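PDB 1FPZ: cyclin-dependent kinase inhibitor 3 from Homo sapiens, which removes phosphate from phosphotyrosine and phosphoserine or phosphothreonine in proteins, including the activating phosphothreonine of the cell-cycle kinase CDK2. Local coordinates for residues A[75-80]-A[91-96]. The protein carries 1 engineered substitution. Numbering follows the deposited sequence.
Sequences IFVFCT and NLLDLY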
ATOM      1  N   ILE A  75      -7.453   0.758  -5.811  1.00 26.00           N
ATOM      2  CA  ILE A  75      -5.976   0.810  -5.735  1.00 22.11           C
ATOM      3  C   ILE A  75      -5.481   2.012  -4.907  1.00 20.02           C
ATOM      4  O   ILE A  75      -5.925   3.122  -5.144  1.00 19.08           O
ATOM      5  CB  ILE A  75      -5.332   0.933  -7.127  1.00 21.18           C
ATOM      6  CG1 ILE A  75      -5.692  -0.276  -7.979  1.00 22.72           C
ATOM      7  CG2 ILE A  75      -3.808   1.003  -7.006  1.00 17.15           C
ATOM      8  CD1 ILE A  75      -5.251  -0.127  -9.386  1.00 25.55           C
ATOM      9  N   PHE A  76      -4.580   1.793  -3.942  1.00 18.04           N
ATOM     10  CA  PHE A  76      -4.041   2.884  -3.127  1.00 16.76           C
ATOM     11  C   PHE A  76      -2.611   3.159  -3.581  1.00 17.92           C
ATOM     12  O   PHE A  76      -1.776   2.255  -3.624  1.00 16.16           O
ATOM     13  CB  PHE A  76      -4.022   2.544  -1.628  1.00 16.21           C
ATOM     14  CG  PHE A  76      -5.396   2.454  -0.999  1.00 13.92           C
ATOM     15  CD1 PHE A  76      -6.305   1.469  -1.392  1.00 12.22           C
ATOM     16  CD2 PHE A  76      -5.763   3.344  -0.001  1.00 13.50           C
ATOM     17  CE1 PHE A  76      -7.568   1.374  -0.776  1.00 13.13           C
ATOM     18  CE2 PHE A  76      -7.021   3.260   0.613  1.00 10.20           C
ATOM     19  CZ  PHE A  76      -7.915   2.279   0.228  1.00 11.90           C
ATOM     20  N   VAL A  77      -2.339   4.418  -3.891  1.00 17.40           N
ATOM     21  CA  VAL A  77      -1.037   4.825  -4.390  1.00 18.36           C
ATOM     22  C   VAL A  77      -0.326   5.752  -3.428  1.00 19.72           C
ATOM     23  O   VAL A  77      -0.870   6.806  -3.079  1.00 20.46           O
ATOM     24  CB  VAL A  77      -1.187   5.542  -5.727  1.00 17.14           C
ATOM     25  CG1 VAL A  77       0.180   6.019  -6.231  1.00 16.77           C
ATOM     26  CG2 VAL A  77      -1.854   4.609  -6.730  1.00 14.90           C
ATOM     27  N   PHE A  78       0.878   5.376  -2.995  1.00 20.23           N
ATOM     28  CA  PHE A  78       1.609   6.228  -2.073  1.00 22.18           C
ATOM     29  C   PHE A  78       2.788   6.937  -2.726  1.00 25.47           C
ATOM     30  O   PHE A  78       3.579   7.545  -2.032  1.00 26.18           O
ATOM     31  CB  PHE A  78       2.080   5.459  -0.834  1.00 19.06           C
ATOM     32  CG  PHE A  78       1.004   4.626  -0.186  1.00 18.43           C
ATOM     33  CD1 PHE A  78       0.991   3.233  -0.354  1.00 18.58           C
ATOM     34  CD2 PHE A  78       0.058   5.201   0.638  1.00 17.12           C
ATOM     35  CE1 PHE A  78       0.055   2.419   0.302  1.00 17.12           C
ATOM     36  CE2 PHE A  78      -0.889   4.397   1.306  1.00 18.13           C
ATOM     37  CZ  PHE A  78      -0.879   3.000   1.129  1.00 19.05           C
ATOM     38  N   CYS A  79       2.881   6.877  -4.058  1.00 29.84           N
ATOM     39  CA  CYS A  79       3.952   7.545  -4.802  1.00 35.14           C
ATOM     40  C   CYS A  79       3.612   9.014  -4.969  1.00 38.18           C
ATOM     41  O   CYS A  79       2.457   9.342  -5.219  1.00 39.48           O
ATOM     42  CB  CYS A  79       4.095   6.933  -6.186  1.00 34.85           C
ATOM     43  SG  CYS A  79       5.046   5.401  -6.215  1.00 37.99           S
ATOM     44  N   THR A  80       4.596   9.899  -4.836  1.00 40.45           N
ATOM     45  CA  THR A  80       4.321  11.325  -5.001  1.00 42.16           C
ATOM     46  C   THR A  80       4.176  11.670  -6.474  1.00 43.61           C
ATOM     47  O   THR A  80       4.411  10.835  -7.353  1.00 44.10           O
ATOM     48  CB  THR A  80       5.433  12.204  -4.420  1.00 41.35           C
ATOM     49  OG1 THR A  80       6.666  11.902  -5.079  1.00 42.04           O
ATOM     50  CG2 THR A  80       5.597  11.952  -2.932  1.00 40.60           C
ATOM     51  N   ASN A  91       0.295  10.187 -15.612  1.00 56.42           N
ATOM     52  CA  ASN A  91      -1.151  10.038 -15.678  1.00 54.56           C
ATOM     53  C   ASN A  91      -1.605   8.662 -15.206  1.00 51.97           C
ATOM     54  O   ASN A  91      -2.611   8.116 -15.680  1.00 50.50           O
ATOM     55  CB  ASN A  91      -1.644  10.295 -17.099  1.00 56.79           C
ATOM     56  CG  ASN A  91      -0.994   9.380 -18.105  1.00 58.57           C
ATOM     57  OD1 ASN A  91       0.237   9.304 -18.179  1.00 59.75           O
ATOM     58  ND2 ASN A  91      -1.809   8.677 -18.887  1.00 58.17           N
ATOM     59  N   LEU A  92      -0.850   8.115 -14.257  1.00 49.41           N
ATOM     60  CA  LEU A  92      -1.143   6.811 -13.672  1.00 46.40           C
ATOM     61  C   LEU A  92      -2.551   6.830 -13.114  1.00 44.30           C
ATOM     62  O   LEU A  92      -3.393   6.000 -13.476  1.00 44.79           O
ATOM     63  CB  LEU A  92      -0.142   6.512 -12.546  1.00 46.20           C
ATOM     64  CG  LEU A  92      -0.257   5.189 -11.784  1.00 45.02           C
ATOM     65  CD1 LEU A  92      -0.233   4.033 -12.762  1.00 45.04           C
ATOM     66  CD2 LEU A  92       0.881   5.072 -10.799  1.00 43.01           C
ATOM     67  N   LEU A  93      -2.797   7.802 -12.238  1.00 42.29           N
ATOM     68  CA  LEU A  93      -4.093   7.969 -11.595  1.00 39.43           C
ATOM     69  C   LEU A  93      -5.204   8.045 -12.641  1.00 38.95           C
ATOM     70  O   LEU A  93      -6.262   7.428 -12.493  1.00 36.67           O
ATOM     71  CB  LEU A  93      -4.082   9.235 -10.741  1.00 36.67           C
ATOM     72  CG  LEU A  93      -3.075   9.383  -9.596  1.00 35.71           C
ATOM     73  CD1 LEU A  93      -3.201   8.229  -8.624  1.00 34.53           C
ATOM     74  CD2 LEU A  93      -1.692   9.449 -10.140  1.00 34.67           C
ATOM     75  N   ASP A  94      -4.943   8.808 -13.704  1.00 39.87           N
ATOM     76  CA  ASP A  94      -5.891   8.985 -14.804  1.00 41.40           C
ATOM     77  C   ASP A  94      -6.274   7.619 -15.375  1.00 40.71           C
ATOM     78  O   ASP A  94      -7.447   7.238 -15.443  1.00 40.93           O
ATOM     79  CB  ASP A  94      -5.264   9.771 -15.976  1.00 44.81           C
ATOM     80  CG  ASP A  94      -4.789  11.173 -15.606  1.00 48.40           C
ATOM     81  OD1 ASP A  94      -4.432  11.910 -16.558  1.00 49.67           O
ATOM     82  OD2 ASP A  94      -4.756  11.543 -14.406  1.00 50.52           O
ATOM     83  N   LEU A  95      -5.250   6.905 -15.829  1.00 39.41           N
ATOM     84  CA  LEU A  95      -5.437   5.592 -16.427  1.00 37.95           C
ATOM     85  C   LEU A  95      -6.228   4.603 -15.598  1.00 37.77           C
ATOM     86  O   LEU A  95      -7.075   3.889 -16.139  1.00 38.15           O
ATOM     87  CB  LEU A  95      -4.091   4.967 -16.788  1.00 37.85           C
ATOM     88  CG  LEU A  95      -3.386   5.619 -17.982  1.00 37.78           C
ATOM     89  CD1 LEU A  95      -2.223   4.750 -18.446  1.00 34.88           C
ATOM     90  CD2 LEU A  95      -4.383   5.800 -19.124  1.00 38.20           C
ATOM     91  N   TYR A  96      -5.956   4.550 -14.295  1.00 36.63           N
ATOM     92  CA  TYR A  96      -6.660   3.633 -13.404  1.00 35.94           C
ATOM     93  C   TYR A  96      -8.155   3.900 -13.403  1.00 35.69           C
ATOM     94  O   TYR A  96      -8.968   2.976 -13.421  1.00 35.78           O
ATOM     95  CB  TYR A  96      -6.187   3.781 -11.944  1.00 35.57           C
ATOM     96  CG  TYR A  96      -4.817   3.254 -11.593  1.00 34.03           C
ATOM     97  CD1 TYR A  96      -4.333   3.371 -10.290  1.00 34.27           C
ATOM     98  CD2 TYR A  96      -4.015   2.623 -12.533  1.00 34.08           C
ATOM     99  CE1 TYR A  96      -3.093   2.870  -9.929  1.00 32.57           C
ATOM    100  CE2 TYR A  96      -2.775   2.120 -12.184  1.00 32.81           C
ATOM    101  CZ  TYR A  96      -2.321   2.244 -10.879  1.00 32.46           C
ATOM    102  OH  TYR A  96      -1.107   1.732 -10.523  1.00 31.13           O
TER
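I75 and Y96 show how a sheet and a helix can be joined chiefly by an aliphatic side chain that sets a methyl over an aromatic ring. Followed outward, I75 touches the ring with CB, CG2 and CD1: CB lies 4.1 Å from CE1 of Y96, the branch methyl CG2 closes to 3.5 Å from the same CE1, and CG1 serves as the link that carries CD1 over the ring face. That last methyl makes a CH-pi contact, 3.8 Å from the Y96 ring centroid and 16° off the normal. The first torsion (chi1 -61°) sets CG1 beside the backbone N and CG2 anti to it; the extended second torsion then brings CD1 over the face, and the two side chains cross at about a right angle. V77 comes in at the ring edge instead, its CG2 3.8 Å from Y96 CE1 and, more loosely, 4.3 Å from L93 CD1. Beyond the ring, the Y96 hydroxyl makes a weak hydrogen bond to H139. An alanine in place of Y96 would probably leave I75 CD1 without its aromatic platform and H139 without this partner. The axes of strand 75-77 and helix 92-96 run nearly antiparallel, at 175°; helix 92-98 packs on the mainly parallel central sheet containing strand 74-77, an alpha/beta layering typical of the protein tyrosine phosphatase fold.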